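Long-range contacts in glycoside hydrolase family 16 protein (Akkermansia muciniphila, PDB 6T2N), which probably acts as an endo-beta-galactosidase of glycoside hydrolase family 16, cutting inside mucin O-glycan chains to initiate their breakdown: residues Tyr54-Glu59 with Asp297-Tyr302; Ser134-Lys139 with Pro266-Leu271; Phe145-Val150 with Thr226-Trp231. All coordinates share one frame; numbering follows the deposited sequence.

The three contacts sit within the two facing, curved sheets expected of a family 16 beta-sandwich. Contacts 1 and 3, with centres about 10 Å apart, belong to the same antiparallel sheet, where strands 292-302 and 146-153 are neighbours. Contact 2 lies in the other sheet, its centre about 14 Å from each of them. Along the chain the segments pair from the outside inward: contact 1 encloses contact 2, which encloses contact 3. Strand 267-275 leads on to strand 292-302, so the chain passes from one sheet to the other. Val299 packs on Leu269 and Leu271, and Trp231 meets Phe267, joining the two layers through the hydrophobic core.

Contact 1: residues Tyr54-Glu59 with Asp297-Tyr302; sequences YVWGDE and DYVRFY. With CA (calcium ion), chain C.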
loop_
_atom_site.group_PDB
_atom_site.type_symbol
_atom_site.label_atom_id
_atom_site.label_comp_id
_atom_site.label_asym_id
_atom_site.label_seq_id
_atom_site.Cartn_x
_atom_site.Cartn_y
_atom_site.Cartn_z
ATOM N N TYR A 54 15.682 8.075 11.718
ATOM C CA TYR A 54 14.966 6.774 11.742
ATOM C C TYR A 54 14.018 6.797 12.933
ATOM O O TYR A 54 14.404 7.227 14.020
ATOM C CB TYR A 54 15.919 5.574 11.872
ATOM C CG TYR A 54 15.371 4.216 11.470
ATOM C CD1 TYR A 54 15.272 3.868 10.136
ATOM C CD2 TYR A 54 14.970 3.262 12.395
ATOM C CE1 TYR A 54 14.775 2.639 9.730
ATOM C CE2 TYR A 54 14.487 2.015 12.003
ATOM C CZ TYR A 54 14.391 1.688 10.657
ATOM O OH TYR A 54 13.915 0.479 10.176
ATOM N N VAL A 55 12.792 6.359 12.700
ATOM C CA VAL A 55 11.705 6.324 13.721
ATOM C C VAL A 55 11.103 4.917 13.766
ATOM O O VAL A 55 10.644 4.538 14.852
ATOM C CB VAL A 55 10.614 7.380 13.432
ATOM C CG1 VAL A 55 9.713 7.565 14.645
ATOM C CG2 VAL A 55 11.194 8.722 12.985
ATOM N N TRP A 56 11.062 4.199 12.635
ATOM C CA TRP A 56 10.390 2.878 12.531
ATOM C C TRP A 56 10.753 2.216 11.206
ATOM O O TRP A 56 11.002 2.943 10.214
ATOM C CB TRP A 56 8.877 3.057 12.688
ATOM C CG TRP A 56 8.045 1.818 12.839
ATOM C CD1 TRP A 56 7.549 1.298 14.000
ATOM C CD2 TRP A 56 7.503 1.003 11.783
ATOM N NE1 TRP A 56 6.771 0.200 13.746
ATOM C CE2 TRP A 56 6.712 0.009 12.394
ATOM C CE3 TRP A 56 7.595 1.034 10.389
ATOM C CZ2 TRP A 56 6.024 -0.941 11.654
ATOM C CZ3 TRP A 56 6.913 0.100 9.654
ATOM C CH2 TRP A 56 6.132 -0.868 10.284
ATOM N N GLY A 57 10.810 0.880 11.219
ATOM C CA GLY A 57 11.015 0.085 9.999
ATOM C C GLY A 57 11.459 -1.355 10.250
ATOM O O GLY A 57 11.204 -1.981 11.325
ATOM N N ASP A 58 12.039 -1.927 9.213
ATOM C CA ASP A 58 12.189 -3.397 9.102
ATOM C C ASP A 58 13.104 -3.630 7.907
ATOM O O ASP A 58 12.825 -3.087 6.799
ATOM C CB ASP A 58 10.842 -4.136 9.006
ATOM C CG ASP A 58 10.831 -5.533 9.625
ATOM O OD1 ASP A 58 11.871 -6.246 9.500
ATOM O OD2 ASP A 58 9.780 -5.891 10.241
ATOM N N GLU A 59 14.208 -4.317 8.176
ATOM C CA GLU A 59 15.159 -4.728 7.130
ATOM C C GLU A 59 14.851 -6.188 6.834
ATOM O O GLU A 59 15.340 -6.663 5.822
ATOM C CB GLU A 59 16.565 -4.363 7.593
ATOM C CG GLU A 59 16.610 -2.944 8.152
ATOM C CD GLU A 59 16.093 -1.886 7.110
ATOM O OE1 GLU A 59 16.824 -1.838 6.077
ATOM O OE2 GLU A 59 15.159 -1.049 7.407
ATOM N N ASP A 297 12.817 -5.406 0.156
ATOM C CA ASP A 297 14.104 -5.402 0.896
ATOM C C ASP A 297 13.907 -4.653 2.229
ATOM O O ASP A 297 14.313 -5.166 3.254
ATOM C CB ASP A 297 15.259 -4.926 0.017
ATOM C CG ASP A 297 16.620 -5.201 0.625
ATOM O OD1 ASP A 297 16.856 -6.320 1.157
ATOM O OD2 ASP A 297 17.444 -4.307 0.546
ATOM N N TYR A 298 13.320 -3.472 2.260
ATOM C CA TYR A 298 13.170 -2.764 3.552
ATOM C C TYR A 298 12.023 -1.749 3.544
ATOM O O TYR A 298 11.495 -1.325 2.479
ATOM C CB TYR A 298 14.492 -2.118 3.978
ATOM C CG TYR A 298 15.066 -1.094 3.039
ATOM C CD1 TYR A 298 14.462 0.147 2.846
ATOM C CD2 TYR A 298 16.245 -1.344 2.363
ATOM C CE1 TYR A 298 15.018 1.098 1.998
ATOM C CE2 TYR A 298 16.819 -0.401 1.521
ATOM C CZ TYR A 298 16.204 0.822 1.339
ATOM O OH TYR A 298 16.762 1.707 0.482
ATOM N N VAL A 299 11.626 -1.419 4.767
ATOM C CA VAL A 299 10.682 -0.322 5.088
ATOM C C VAL A 299 11.348 0.524 6.164
ATOM O O VAL A 299 11.668 -0.035 7.221
ATOM C CB VAL A 299 9.325 -0.889 5.527
ATOM C CG1 VAL A 299 8.369 0.213 5.981
ATOM C CG2 VAL A 299 8.727 -1.748 4.417
ATOM N N ARG A 300 11.626 1.792 5.852
ATOM C CA ARG A 300 12.233 2.785 6.776
ATOM C C ARG A 300 11.410 4.060 6.765
ATOM O O ARG A 300 11.268 4.674 5.668
ATOM C CB ARG A 300 13.637 3.115 6.310
ATOM C CG ARG A 300 14.458 1.860 6.102
ATOM C CD ARG A 300 15.819 2.242 5.595
ATOM N NE ARG A 300 16.696 1.092 5.475
ATOM C CZ ARG A 300 17.702 1.029 4.629
ATOM N NH1 ARG A 300 17.960 2.024 3.807
ATOM N NH2 ARG A 300 18.470 -0.028 4.592
ATOM N N PHE A 301 10.875 4.399 7.936
ATOM C CA PHE A 301 10.161 5.666 8.217
ATOM C C PHE A 301 11.100 6.635 8.940
ATOM O O PHE A 301 11.639 6.199 9.980
ATOM C CB PHE A 301 8.958 5.392 9.108
ATOM C CG PHE A 301 8.128 6.620 9.348
ATOM C CD1 PHE A 301 7.707 7.405 8.286
ATOM C CD2 PHE A 301 7.745 6.977 10.623
ATOM C CE1 PHE A 301 6.904 8.507 8.483
ATOM C CE2 PHE A 301 6.916 8.065 10.819
ATOM C CZ PHE A 301 6.495 8.822 9.752
ATOM N N TYR A 302 11.291 7.861 8.421
ATOM C CA TYR A 302 12.092 8.951 9.070
ATOM C C TYR A 302 11.276 10.249 9.289
ATOM O O TYR A 302 10.318 10.520 8.529
ATOM C CB TYR A 302 13.314 9.335 8.233
ATOM C CG TYR A 302 14.317 8.252 7.919
ATOM C CD1 TYR A 302 14.100 7.354 6.885
ATOM C CD2 TYR A 302 15.523 8.176 8.592
ATOM C CE1 TYR A 302 15.036 6.389 6.546
ATOM C CE2 TYR A 302 16.471 7.221 8.266
ATOM C CZ TYR A 302 16.233 6.329 7.236
ATOM O OH TYR A 302 17.149 5.370 6.897
HETATM CA CA CA C . 16.582 -6.315 3.879
#
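A classic beta bulge joins the two segments: Val55 and Trp56 both face Phe301, where the antiparallel pairing slips by one residue. Phe301 O receives Val55 N at 3.0 Å and, weakly, Trp56 N, while Phe301 N returns a 2.7 Å bond to Trp56 O. Beyond the bulge, Val299 N donates to Asp58 O at 2.9 Å. On one side of this pairing Tyr54, with CG swung opposite its backbone N (chi1 -161°), turns its ring edge to the face of Tyr302 in a T-shaped pair with planes 82° apart. The CE1 corner of the same ring rests on Arg300 CB at 3.6 Å. Tyr302 OH is taken by Pro45 O. Here the N-terminal segment runs beside strand 292-302, in the sheet that, as in other family 16 enzymes, probably forms the outer, convex layer of the sandwich. Glu59 folds back through a bend at chi2 and offers mainly OE1 to Arg300 side-on: Glu59 OE1 accepts NH2 at 2.9 Å and NE at 3.0 Å, both from the same face of the carboxylate and somewhat out of its plane, and OE2 takes a weak bond from NE. While Glu59 holds the guanidinium edge, the Tyr298 ring covers one face, with Arg300 CZ over the ring centre. The calcium ion is bound by Glu59 O at 2.3 Å, by Asp297 O and by Asp297 OD1 at 2.7 Å, with Gly98 O as a further ligand. Across the sheet, Trp56 and Val299 lie side by side, and Trp70 meets the Trp56 ring and binds Asp58 OD2.

Contact 2: residues Ser134-Lys139 with Pro266-Leu271; sequences SVTTIK and PFYLIL
Thr137 OG1 is gripped twice: it accepts Leu269 N at 2.9 Å in an almost straight bond (176° at the hydrogen) and is also hydrogen-bonded to Lys141 O. Placing the hydroxyl between backbone N and carbonyl carbon (chi1 77°) aims it at the neighbouring strand, where it stands in for a backbone acceptor just past the end of strand 134-136. Thr137 N still donates to Leu269 O at 2.8 Å, and the methyl CG2 settles against Leu269 CB. Val135 and Leu271 form a hydrogen-bonded antiparallel pair, with Val135 CG2 against Leu271 CB at 3.6 Å and Trp70 packed on both side chains. This pairing lies inside the mixed sheet that, by analogy with the family, probably forms the concave side of the sandwich. The chain leaves it by an ST turn in which Thr136 OG1 accepts Ile138 N at 3.1 Å. The turn carries Ile138 over the Tyr268 ring: CG1 stands 3.6 Å from the ring centroid and only 10° off its normal, a CH-pi contact, and Ile138 CD1 reaches on toward Tyr268 CZ and OH. Ser134 OG, near Ile270 CG2, is bonded to Glu73.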
loop_
_atom_site.group_PDB
_atom_site.type_symbol
_atom_site.label_atom_id
_atom_site.label_comp_id
_atom_site.label_asym_id
_atom_site.label_seq_id
_atom_site.Cartn_x
_atom_site.Cartn_y
_atom_site.Cartn_z
ATOM N N SER A 134 -0.642 -10.380 1.961
ATOM C CA SER A 134 -0.880 -8.956 2.259
ATOM C C SER A 134 -0.563 -8.778 3.740
ATOM O O SER A 134 -1.096 -9.599 4.572
ATOM C CB SER A 134 -2.309 -8.527 1.926
ATOM O OG SER A 134 -2.498 -7.135 2.154
ATOM N N VAL A 135 0.286 -7.795 4.047
ATOM C CA VAL A 135 0.575 -7.348 5.439
ATOM C C VAL A 135 0.057 -5.927 5.613
ATOM O O VAL A 135 0.144 -5.134 4.658
ATOM C CB VAL A 135 2.075 -7.433 5.781
ATOM C CG1 VAL A 135 2.513 -8.866 5.983
ATOM C CG2 VAL A 135 2.950 -6.732 4.753
ATOM N N THR A 136 -0.379 -5.605 6.819
ATOM C CA THR A 136 -0.986 -4.296 7.129
ATOM C C THR A 136 -0.425 -3.848 8.469
ATOM O O THR A 136 -0.257 -4.722 9.375
ATOM C CB THR A 136 -2.511 -4.434 7.134
ATOM O OG1 THR A 136 -3.094 -3.210 7.590
ATOM C CG2 THR A 136 -2.963 -5.603 7.994
ATOM N N THR A 137 -0.174 -2.554 8.604
ATOM C CA THR A 137 0.257 -1.985 9.897
ATOM C C THR A 137 -0.983 -1.513 10.661
ATOM O O THR A 137 -0.805 -0.947 11.731
ATOM C CB THR A 137 1.352 -0.935 9.678
ATOM O OG1 THR A 137 0.792 0.299 9.212
ATOM C CG2 THR A 137 2.420 -1.441 8.726
ATOM N N ILE A 138 -2.188 -1.784 10.151
ATOM C CA ILE A 138 -3.432 -1.108 10.642
ATOM C C ILE A 138 -3.336 -1.076 12.157
ATOM O O ILE A 138 -3.555 0.012 12.716
ATOM C CB ILE A 138 -4.749 -1.753 10.136
ATOM C CG1 ILE A 138 -5.964 -0.832 10.368
ATOM C CG2 ILE A 138 -4.960 -3.129 10.727
ATOM C CD1 ILE A 138 -7.309 -1.383 9.909
ATOM N N LYS A 139 -2.874 -2.179 12.738
ATOM C CA LYS A 139 -2.917 -2.447 14.196
ATOM C C LYS A 139 -1.531 -2.335 14.834
ATOM O O LYS A 139 -1.431 -2.557 16.029
ATOM C CB LYS A 139 -3.499 -3.841 14.457
ATOM C CG LYS A 139 -5.014 -3.831 14.588
ATOM C CD LYS A 139 -5.679 -5.155 14.827
ATOM C CE LYS A 139 -7.182 -4.959 14.845
ATOM N NZ LYS A 139 -7.916 -6.236 15.000
ATOM N N PRO A 266 -3.398 10.325 10.555
ATOM C CA PRO A 266 -2.494 9.186 10.388
ATOM C C PRO A 266 -3.011 8.174 9.354
ATOM O O PRO A 266 -4.243 7.984 9.131
ATOM C CB PRO A 266 -2.391 8.617 11.801
ATOM C CG PRO A 266 -3.694 8.998 12.451
ATOM C CD PRO A 266 -4.069 10.340 11.864
ATOM N N PHE A 267 -2.033 7.554 8.711
ATOM C CA PHE A 267 -2.222 6.583 7.597
ATOM C C PHE A 267 -1.549 5.243 7.943
ATOM O O PHE A 267 -0.402 5.272 8.455
ATOM C CB PHE A 267 -1.667 7.235 6.328
ATOM C CG PHE A 267 -2.681 7.969 5.503
ATOM C CD1 PHE A 267 -3.125 9.204 5.885
ATOM C CD2 PHE A 267 -3.192 7.411 4.355
ATOM C CE1 PHE A 267 -4.060 9.888 5.121
ATOM C CE2 PHE A 267 -4.120 8.082 3.585
ATOM C CZ PHE A 267 -4.559 9.326 3.975
ATOM N N TYR A 268 -2.194 4.100 7.682
ATOM C CA TYR A 268 -1.522 2.777 7.911
ATOM C C TYR A 268 -1.109 2.169 6.578
ATOM O O TYR A 268 -1.607 2.580 5.525
ATOM C CB TYR A 268 -2.317 1.810 8.782
ATOM C CG TYR A 268 -3.629 1.435 8.180
ATOM C CD1 TYR A 268 -3.683 0.422 7.250
ATOM C CD2 TYR A 268 -4.796 2.126 8.495
ATOM C CE1 TYR A 268 -4.885 0.059 6.669
ATOM C CE2 TYR A 268 -6.010 1.803 7.897
ATOM C CZ TYR A 268 -6.048 0.759 6.979
ATOM O OH TYR A 268 -7.193 0.361 6.346
ATOM N N LEU A 269 -0.096 1.308 6.655
ATOM C CA LEU A 269 0.656 0.818 5.473
ATOM C C LEU A 269 0.238 -0.608 5.121
ATOM O O LEU A 269 0.002 -1.432 6.035
ATOM C CB LEU A 269 2.157 0.864 5.723
ATOM C CG LEU A 269 2.995 0.269 4.589
ATOM C CD1 LEU A 269 2.768 0.987 3.267
ATOM C CD2 LEU A 269 4.492 0.262 4.936
ATOM N N ILE A 270 0.146 -0.856 3.816
ATOM C CA ILE A 270 -0.161 -2.182 3.224
ATOM C C ILE A 270 0.862 -2.518 2.159
ATOM O O ILE A 270 1.062 -1.651 1.259
ATOM C CB ILE A 270 -1.533 -2.192 2.579
ATOM C CG1 ILE A 270 -2.616 -1.901 3.600
ATOM C CG2 ILE A 270 -1.720 -3.527 1.922
ATOM C CD1 ILE A 270 -4.002 -2.120 3.034
ATOM N N LEU A 271 1.388 -3.749 2.251
ATOM C CA LEU A 271 2.245 -4.403 1.226
ATOM C C LEU A 271 1.509 -5.658 0.759
ATOM O O LEU A 271 1.169 -6.477 1.601
ATOM C CB LEU A 271 3.587 -4.716 1.877
ATOM C CG LEU A 271 4.239 -3.557 2.632
ATOM C CD1 LEU A 271 5.539 -3.993 3.255
ATOM C CD2 LEU A 271 4.523 -2.407 1.712
#

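Contact 3: residues Phe145-Val150 with Thr226-Trp231; sequences FGRLEV and TYVMEW
The guanidinium of Arg147 has the methyl CG1 of Val228 centred over one face, 3.4 Å from Arg147 CZ, and a carboxylate at each of two places along its edge. Glu230 OE2 meets Arg147 NH1 at 2.7 Å in a salt bridge, the two flat groups standing 74° apart. Glu149 OE2 takes Arg147 NE at 2.8 Å through its anti lone pair, nearly in the guanidinium plane. The arginine chain is extended from CG to NE, and chi4 near 79° turns the group at its end, laying it flat on the valine. At the Phe145 end of the contact, the CD1-CE1 edge of the ring points at the five-membered ring of Trp231, T-shaped, with Phe145 CE1 3.5 Å from Trp231 NE1. Phe145 N lies over the same indole face, near the rim, while NE1 itself is bonded to Phe263 O. From Leu148 to Val150 the backbones pair in regular antiparallel fashion. Leu148 N to Met229 O and Met229 N to Leu148 O are both 2.9 Å, and Val150 N reaches Tyr227 O at 2.8 Å with the reverse bond from Tyr227 N to Val150 O. Strand 292-302 flanks the pair beyond 146-153, and strand 235-240 beyond 225-231. Leu148, Val150 and Tyr227 face inward to Leu166 and Ile164 of the opposing sheet, and Met229 CE touches Leu148 CB at 4.1 Å. Trp52 packs on Arg147 and Glu230 on the outer face. One cation thus serves two carboxylates, which probably favours the charged form of both, while the hydrogen bond at NE, the salt bridge at NH1 and the methyl over one face probably limit rotation of the guanidinium.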
loop_
_atom_site.group_PDB
_atom_site.type_symbol
_atom_site.label_atom_id
_atom_site.label_comp_id
_atom_site.label_asym_id
_atom_site.label_seq_id
_atom_site.Cartn_x
_atom_site.Cartn_y
_atom_site.Cartn_z
ATOM N N PHE A 145 3.213 12.333 8.868
ATOM C CA PHE A 145 4.315 13.195 8.400
ATOM C C PHE A 145 5.600 12.358 8.533
ATOM O O PHE A 145 5.996 11.771 9.629
ATOM C CB PHE A 145 4.337 14.592 9.083
ATOM C CG PHE A 145 3.019 15.343 9.073
ATOM C CD1 PHE A 145 2.195 15.314 7.956
ATOM C CD2 PHE A 145 2.587 16.022 10.191
ATOM C CE1 PHE A 145 0.954 15.907 7.976
ATOM C CE2 PHE A 145 1.351 16.640 10.202
ATOM C CZ PHE A 145 0.544 16.592 9.088
ATOM N N GLY A 146 6.291 12.321 7.413
ATOM C CA GLY A 146 7.725 12.045 7.433
ATOM C C GLY A 146 8.072 11.508 6.091
ATOM O O GLY A 146 7.280 11.696 5.172
ATOM N N ARG A 147 9.195 10.829 6.015
ATOM C CA ARG A 147 9.682 10.228 4.767
ATOM C C ARG A 147 9.649 8.730 4.984
ATOM O O ARG A 147 10.252 8.261 5.989
ATOM C CB ARG A 147 11.104 10.700 4.468
ATOM C CG ARG A 147 11.760 9.968 3.308
ATOM C CD ARG A 147 13.249 10.116 3.405
ATOM N NE ARG A 147 13.891 9.656 2.189
ATOM C CZ ARG A 147 13.967 10.357 1.068
ATOM N NH1 ARG A 147 13.409 11.551 0.981
ATOM N NH2 ARG A 147 14.577 9.855 0.018
ATOM N N LEU A 148 8.977 8.043 4.068
ATOM C CA LEU A 148 8.751 6.588 4.110
ATOM C C LEU A 148 9.376 5.976 2.880
ATOM O O LEU A 148 8.909 6.321 1.766
ATOM C CB LEU A 148 7.261 6.308 4.114
ATOM C CG LEU A 148 6.916 4.830 4.232
ATOM C CD1 LEU A 148 7.604 4.167 5.439
ATOM C CD2 LEU A 148 5.403 4.706 4.299
ATOM N N GLU A 149 10.398 5.149 3.113
ATOM C CA GLU A 149 11.260 4.555 2.072
ATOM C C GLU A 149 10.892 3.084 2.003
ATOM O O GLU A 149 10.931 2.425 3.064
ATOM C CB GLU A 149 12.735 4.674 2.438
ATOM C CG GLU A 149 13.250 6.088 2.518
ATOM C CD GLU A 149 14.756 6.171 2.683
ATOM O OE1 GLU A 149 15.403 5.082 2.746
ATOM O OE2 GLU A 149 15.281 7.321 2.715
ATOM N N VAL A 150 10.529 2.597 0.821
ATOM C CA VAL A 150 10.212 1.161 0.629
ATOM C C VAL A 150 10.947 0.684 -0.617
ATOM O O VAL A 150 10.661 1.176 -1.734
ATOM C CB VAL A 150 8.700 0.873 0.573
ATOM C CG1 VAL A 150 8.451 -0.618 0.309
ATOM C CG2 VAL A 150 8.000 1.307 1.865
ATOM N N THR A 226 13.615 1.818 -4.988
ATOM C CA THR A 226 13.145 2.478 -3.746
ATOM C C THR A 226 11.964 3.395 -4.066
ATOM O O THR A 226 12.065 4.230 -5.010
ATOM C CB THR A 226 14.251 3.290 -3.101
ATOM O OG1 THR A 226 15.473 2.559 -3.190
ATOM C CG2 THR A 226 13.878 3.610 -1.676
ATOM N N TYR A 227 10.868 3.191 -3.347
ATOM C CA TYR A 227 9.611 3.960 -3.482
ATOM C C TYR A 227 9.574 4.873 -2.262
ATOM O O TYR A 227 9.758 4.392 -1.173
ATOM C CB TYR A 227 8.435 2.989 -3.640
ATOM C CG TYR A 227 8.495 2.122 -4.875
ATOM C CD1 TYR A 227 8.111 2.589 -6.120
ATOM C CD2 TYR A 227 8.974 0.824 -4.813
ATOM C CE1 TYR A 227 8.187 1.802 -7.264
ATOM C CE2 TYR A 227 9.068 0.024 -5.949
ATOM C CZ TYR A 227 8.671 0.506 -7.188
ATOM O OH TYR A 227 8.766 -0.295 -8.300
ATOM N N VAL A 228 9.452 6.170 -2.464
ATOM C CA VAL A 228 9.661 7.190 -1.390
ATOM C C VAL A 228 8.509 8.210 -1.336
ATOM O O VAL A 228 8.179 8.913 -2.362
ATOM C CB VAL A 228 10.972 7.946 -1.629
ATOM C CG1 VAL A 228 11.355 8.750 -0.395
ATOM C CG2 VAL A 228 12.083 7.006 -2.123
ATOM N N MET A 229 7.941 8.338 -0.151
ATOM C CA MET A 229 6.911 9.347 0.114
ATOM C C MET A 229 7.478 10.350 1.129
ATOM O O MET A 229 7.682 9.963 2.279
ATOM C CB MET A 229 5.667 8.667 0.677
ATOM C CG MET A 229 4.672 9.680 1.142
ATOM S SD MET A 229 3.216 9.040 1.974
ATOM C CE MET A 229 3.941 8.579 3.545
ATOM N N GLU A 230 7.727 11.603 0.735
ATOM C CA GLU A 230 7.909 12.751 1.685
ATOM C C GLU A 230 6.528 13.400 1.913
ATOM O O GLU A 230 5.774 13.510 0.917
ATOM C CB GLU A 230 8.962 13.742 1.162
ATOM C CG GLU A 230 10.409 13.301 1.347
ATOM C CD GLU A 230 11.507 14.278 0.931
ATOM O OE1 GLU A 230 11.221 15.210 0.141
ATOM O OE2 GLU A 230 12.655 14.125 1.412
ATOM N N TRP A 231 6.214 13.813 3.152
ATOM C CA TRP A 231 4.856 14.230 3.611
ATOM C C TRP A 231 4.979 15.226 4.772
ATOM O O TRP A 231 5.391 14.814 5.862
ATOM C CB TRP A 231 4.071 12.959 3.992
ATOM C CG TRP A 231 2.713 13.118 4.612
ATOM C CD1 TRP A 231 1.865 14.166 4.454
ATOM C CD2 TRP A 231 2.009 12.173 5.435
ATOM N NE1 TRP A 231 0.699 13.949 5.132
ATOM C CE2 TRP A 231 0.763 12.736 5.754
ATOM C CE3 TRP A 231 2.300 10.914 5.960
ATOM C CZ2 TRP A 231 -0.180 12.088 6.551
ATOM C CZ3 TRP A 231 1.366 10.263 6.749
ATOM C CH2 TRP A 231 0.134 10.842 7.032
#